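Local coordinates for protein Cag-Z (PDB 1S2X) that is of unknown function but is encoded in the cag pathogenicity island of Helicobacter pylori, which codes for a type IV secretion system, at residues S116-V127 with I171-L182. The protein carries 1 engineered substitution. Sequence-based numbering, arbitrary orientation.
Sequences SDNFNNFTCDEV and IVQDIGTKYIIL
I175 enters segment 116-127 as a knob, its side chain held among F119, N120, T123 and C124; a branched aliphatic residue suits this hole because its two arms part. Chi1 of -76° sets CG1 beside the backbone N and leaves CG2 anti to it, and both methyls, CG2 and CD1, bear on T123 OG1 at 3.4 Å. Beyond it CG2 meets N120 OD1 and CD1 meets V127 CG2. V127 spreads its other methyl, CG1, against V172 CG2.

Flat F119 offers two faces and an edge. L182 CD1 makes a CH-pi contact over one face, 3.8 Å from the centroid; T123 CG2, from F119's own helix, covers the other. CE1 lies 3.6 Å from I175 O at the edge, and aliphatic K178 CB packs against the ring while NZ pairs with D174. Y179 presents CD2 to S116 O.

Among polar groups, long Y179 reaches D117 OD1 with OH in a weak 3.4 Å hydrogen bond. T123 OG1, placed by chi1 55° between backbone N and carbonyl carbon, bonds F119 O (2.8 Å); T123 N reaches that oxygen from the opposite face.

The segments, of helices 105-135 and 161-183, pack antiparallel (168°), axes 9.4 Å apart at closest approach, in an all-helical protein. Helix 74-101 flanks both, receiving F122, I171 and L182, and its Y88 makes a cation-pi contact with K178.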
loop_
_atom_site.group_PDB
_atom_site.type_symbol
_atom_site.label_atom_id
_atom_site.label_comp_id
_atom_site.label_asym_id
_atom_site.label_seq_id
_atom_site.Cartn_x
_atom_site.Cartn_y
_atom_site.Cartn_z
ATOM N N SER A 116 -12.877 7.711 12.523
ATOM C CA SER A 116 -12.837 7.600 11.070
ATOM C C SER A 116 -11.617 8.299 10.484
ATOM O O SER A 116 -11.052 7.834 9.492
ATOM C CB SER A 116 -14.141 8.166 10.496
ATOM O OG SER A 116 -14.248 9.553 10.786
ATOM N N ASP A 117 -11.189 9.403 11.077
ATOM C CA ASP A 117 -10.010 10.146 10.659
ATOM C C ASP A 117 -8.747 9.311 10.873
ATOM O O ASP A 117 -7.794 9.425 10.110
ATOM C CB ASP A 117 -9.834 11.456 11.415
ATOM C CG ASP A 117 -10.764 12.576 11.020
ATOM O OD1 ASP A 117 -11.368 12.550 9.931
ATOM O OD2 ASP A 117 -10.887 13.526 11.819
ATOM N N ASN A 118 -8.739 8.478 11.913
ATOM C CA ASN A 118 -7.558 7.652 12.129
ATOM C C ASN A 118 -7.600 6.427 11.216
ATOM O O ASN A 118 -6.546 5.876 10.885
ATOM C CB ASN A 118 -7.433 7.229 13.593
ATOM C CG ASN A 118 -7.014 8.387 14.477
ATOM O OD1 ASN A 118 -6.521 9.407 13.985
ATOM N ND2 ASN A 118 -7.208 8.230 15.783
ATOM N N PHE A 119 -8.809 6.024 10.835
ATOM C CA PHE A 119 -8.990 4.951 9.856
ATOM C C PHE A 119 -8.478 5.455 8.505
ATOM O O PHE A 119 -7.705 4.787 7.820
ATOM C CB PHE A 119 -10.437 4.476 9.748
ATOM C CG PHE A 119 -10.737 3.565 8.570
ATOM C CD1 PHE A 119 -11.242 4.064 7.378
ATOM C CD2 PHE A 119 -10.508 2.206 8.650
ATOM C CE1 PHE A 119 -11.498 3.244 6.294
ATOM C CE2 PHE A 119 -10.746 1.370 7.566
ATOM C CZ PHE A 119 -11.230 1.889 6.385
ATOM N N ASN A 120 -8.924 6.655 8.134
ATOM C CA ASN A 120 -8.528 7.180 6.836
ATOM C C ASN A 120 -7.003 7.287 6.736
ATOM O O ASN A 120 -6.439 6.964 5.693
ATOM C CB ASN A 120 -9.143 8.549 6.560
ATOM C CG ASN A 120 -9.022 8.924 5.090
ATOM O OD1 ASN A 120 -9.236 8.077 4.222
ATOM N ND2 ASN A 120 -8.687 10.171 4.782
ATOM N N ASN A 121 -6.370 7.741 7.807
ATOM C CA ASN A 121 -4.950 8.052 7.833
ATOM C C ASN A 121 -4.059 6.840 7.999
ATOM O O ASN A 121 -2.986 6.724 7.381
ATOM C CB ASN A 121 -4.687 9.065 8.968
ATOM C CG ASN A 121 -5.212 10.424 8.514
ATOM O OD1 ASN A 121 -5.527 11.286 9.322
ATOM N ND2 ASN A 121 -5.298 10.583 7.199
ATOM N N PHE A 122 -4.505 5.913 8.848
ATOM C CA PHE A 122 -3.700 4.707 9.039
ATOM C C PHE A 122 -3.704 3.857 7.775
ATOM O O PHE A 122 -2.681 3.301 7.371
ATOM C CB PHE A 122 -4.252 3.952 10.236
ATOM C CG PHE A 122 -3.725 2.541 10.429
ATOM C CD1 PHE A 122 -4.472 1.451 10.030
ATOM C CD2 PHE A 122 -2.491 2.308 11.009
ATOM C CE1 PHE A 122 -3.997 0.166 10.204
ATOM C CE2 PHE A 122 -2.019 1.026 11.201
ATOM C CZ PHE A 122 -2.778 -0.059 10.806
ATOM N N THR A 123 -4.863 3.738 7.118
ATOM C CA THR A 123 -4.931 2.871 5.949
ATOM C C THR A 123 -4.230 3.523 4.760
ATOM O O THR A 123 -3.455 2.845 4.082
ATOM C CB THR A 123 -6.364 2.512 5.511
ATOM O OG1 THR A 123 -7.114 3.706 5.298
ATOM C CG2 THR A 123 -7.071 1.722 6.600
ATOM N N CYS A 124 -4.523 4.799 4.549
ATOM C CA CYS A 124 -3.931 5.544 3.437
ATOM C C CYS A 124 -2.414 5.620 3.552
ATOM O O CYS A 124 -1.696 5.603 2.545
ATOM C CB CYS A 124 -4.556 6.936 3.344
ATOM S SG CYS A 124 -6.152 6.936 2.483
ATOM N N ASP A 125 -1.861 5.690 4.760
ATOM C CA ASP A 125 -0.406 5.693 4.883
ATOM C C ASP A 125 0.139 4.306 4.590
ATOM O O ASP A 125 1.232 4.139 4.050
ATOM C CB ASP A 125 0.059 6.128 6.270
ATOM C CG ASP A 125 -0.198 7.592 6.569
ATOM O OD1 ASP A 125 -0.615 8.344 5.665
ATOM O OD2 ASP A 125 0.014 7.992 7.741
ATOM N N GLU A 126 -0.605 3.252 4.949
ATOM C CA GLU A 126 -0.007 1.944 4.657
ATOM C C GLU A 126 -0.059 1.656 3.159
ATOM O O GLU A 126 0.867 1.020 2.644
ATOM C CB GLU A 126 -0.674 0.820 5.446
ATOM C CG GLU A 126 -0.148 0.671 6.864
ATOM C CD GLU A 126 1.271 0.131 6.877
ATOM O OE1 GLU A 126 2.170 0.866 7.326
ATOM O OE2 GLU A 126 1.487 -1.018 6.437
ATOM N N VAL A 127 -1.089 2.099 2.456
ATOM C CA VAL A 127 -1.151 1.963 1.001
ATOM C C VAL A 127 -0.028 2.744 0.321
ATOM O O VAL A 127 0.561 2.289 -0.661
ATOM C CB VAL A 127 -2.490 2.449 0.414
ATOM C CG1 VAL A 127 -2.444 2.409 -1.102
ATOM C CG2 VAL A 127 -3.659 1.615 0.913
ATOM N N ILE A 171 -8.395 0.031 -4.136
ATOM C CA ILE A 171 -8.349 -0.054 -2.678
ATOM C C ILE A 171 -8.495 1.320 -2.032
ATOM O O ILE A 171 -9.254 1.494 -1.078
ATOM C CB ILE A 171 -7.052 -0.714 -2.193
ATOM C CG1 ILE A 171 -6.931 -2.203 -2.548
ATOM C CG2 ILE A 171 -6.888 -0.512 -0.693
ATOM C CD1 ILE A 171 -5.805 -2.881 -1.796
ATOM N N VAL A 172 -7.782 2.325 -2.529
ATOM C CA VAL A 172 -7.937 3.671 -1.980
ATOM C C VAL A 172 -9.389 4.122 -2.134
ATOM O O VAL A 172 -9.929 4.893 -1.337
ATOM C CB VAL A 172 -6.980 4.643 -2.680
ATOM C CG1 VAL A 172 -7.366 6.097 -2.460
ATOM C CG2 VAL A 172 -5.549 4.397 -2.206
ATOM N N GLN A 173 -10.022 3.623 -3.194
ATOM C CA GLN A 173 -11.396 4.012 -3.493
ATOM C C GLN A 173 -12.347 3.397 -2.471
ATOM O O GLN A 173 -13.322 4.021 -2.060
ATOM C CB GLN A 173 -11.816 3.615 -4.911
ATOM C CG GLN A 173 -11.563 4.708 -5.941
ATOM C CD GLN A 173 -11.937 4.332 -7.356
ATOM O OE1 GLN A 173 -11.214 3.591 -8.028
ATOM N NE2 GLN A 173 -13.078 4.851 -7.836
ATOM N N ASP A 174 -12.032 2.168 -2.075
ATOM C CA ASP A 174 -12.849 1.501 -1.066
ATOM C C ASP A 174 -12.624 2.069 0.337
ATOM O O ASP A 174 -13.567 2.090 1.137
ATOM C CB ASP A 174 -12.563 0.003 -1.084
ATOM C CG ASP A 174 -13.463 -0.786 -0.156
ATOM O OD1 ASP A 174 -12.912 -1.263 0.865
ATOM O OD2 ASP A 174 -14.669 -0.932 -0.450
ATOM N N ILE A 175 -11.411 2.509 0.643
ATOM C CA ILE A 175 -11.080 3.184 1.894
ATOM C C ILE A 175 -11.955 4.432 2.033
ATOM O O ILE A 175 -12.496 4.672 3.114
ATOM C CB ILE A 175 -9.601 3.582 1.956
ATOM C CG1 ILE A 175 -8.648 2.411 2.241
ATOM C CG2 ILE A 175 -9.374 4.689 2.965
ATOM C CD1 ILE A 175 -7.189 2.766 2.038
ATOM N N GLY A 176 -12.072 5.158 0.920
ATOM C CA GLY A 176 -12.896 6.347 0.784
ATOM C C GLY A 176 -14.365 6.065 1.037
ATOM O O GLY A 176 -15.080 6.839 1.683
ATOM N N THR A 177 -14.846 4.926 0.539
ATOM C CA THR A 177 -16.212 4.501 0.819
ATOM C C THR A 177 -16.404 3.994 2.237
ATOM O O THR A 177 -17.486 4.113 2.820
ATOM C CB THR A 177 -16.622 3.363 -0.138
ATOM O OG1 THR A 177 -16.459 3.881 -1.455
ATOM C CG2 THR A 177 -18.081 2.989 0.067
ATOM N N LYS A 178 -15.342 3.409 2.794
ATOM C CA LYS A 178 -15.458 2.916 4.165
ATOM C C LYS A 178 -15.369 4.098 5.125
ATOM O O LYS A 178 -15.955 4.108 6.206
ATOM C CB LYS A 178 -14.394 1.860 4.447
ATOM C CG LYS A 178 -14.710 0.472 3.899
ATOM C CD LYS A 178 -13.515 -0.452 4.058
ATOM C CE LYS A 178 -13.926 -1.913 4.187
ATOM N NZ LYS A 178 -14.091 -2.565 2.856
ATOM N N TYR A 179 -14.618 5.112 4.697
ATOM C CA TYR A 179 -14.527 6.348 5.458
ATOM C C TYR A 179 -15.912 7.000 5.526
ATOM O O TYR A 179 -16.315 7.468 6.585
ATOM C CB TYR A 179 -13.528 7.328 4.849
ATOM C CG TYR A 179 -13.552 8.699 5.485
ATOM C CD1 TYR A 179 -14.239 9.765 4.921
ATOM C CD2 TYR A 179 -12.874 8.919 6.679
ATOM C CE1 TYR A 179 -14.250 11.007 5.518
ATOM C CE2 TYR A 179 -12.878 10.158 7.288
ATOM C CZ TYR A 179 -13.566 11.194 6.701
ATOM O OH TYR A 179 -13.569 12.431 7.302
ATOM N N ILE A 180 -16.574 7.039 4.375
ATOM C CA ILE A 180 -17.937 7.562 4.303
ATOM C C ILE A 180 -18.776 6.903 5.393
ATOM O O ILE A 180 -19.326 7.541 6.281
ATOM C CB ILE A 180 -18.587 7.287 2.941
ATOM C CG1 ILE A 180 -17.996 8.119 1.795
ATOM C CG2 ILE A 180 -20.091 7.478 3.004
ATOM C CD1 ILE A 180 -16.981 9.136 2.273
ATOM N N ILE A 181 -18.827 5.582 5.298
ATOM C CA ILE A 181 -19.604 4.787 6.240
ATOM C C ILE A 181 -19.249 5.122 7.682
ATOM O O ILE A 181 -20.123 5.482 8.470
ATOM C CB ILE A 181 -19.406 3.283 5.964
ATOM C CG1 ILE A 181 -19.769 2.849 4.543
ATOM C CG2 ILE A 181 -20.166 2.439 6.974
ATOM C CD1 ILE A 181 -19.875 1.345 4.401
ATOM N N LEU A 182 -17.979 5.010 8.042
ATOM C CA LEU A 182 -17.544 5.164 9.419
ATOM C C LEU A 182 -17.757 6.570 9.954
ATOM O O LEU A 182 -17.863 6.796 11.162
ATOM C CB LEU A 182 -16.053 4.818 9.530
ATOM C CG LEU A 182 -15.712 3.333 9.534
ATOM C CD1 LEU A 182 -14.200 3.126 9.528
ATOM C CD2 LEU A 182 -16.325 2.631 10.737
#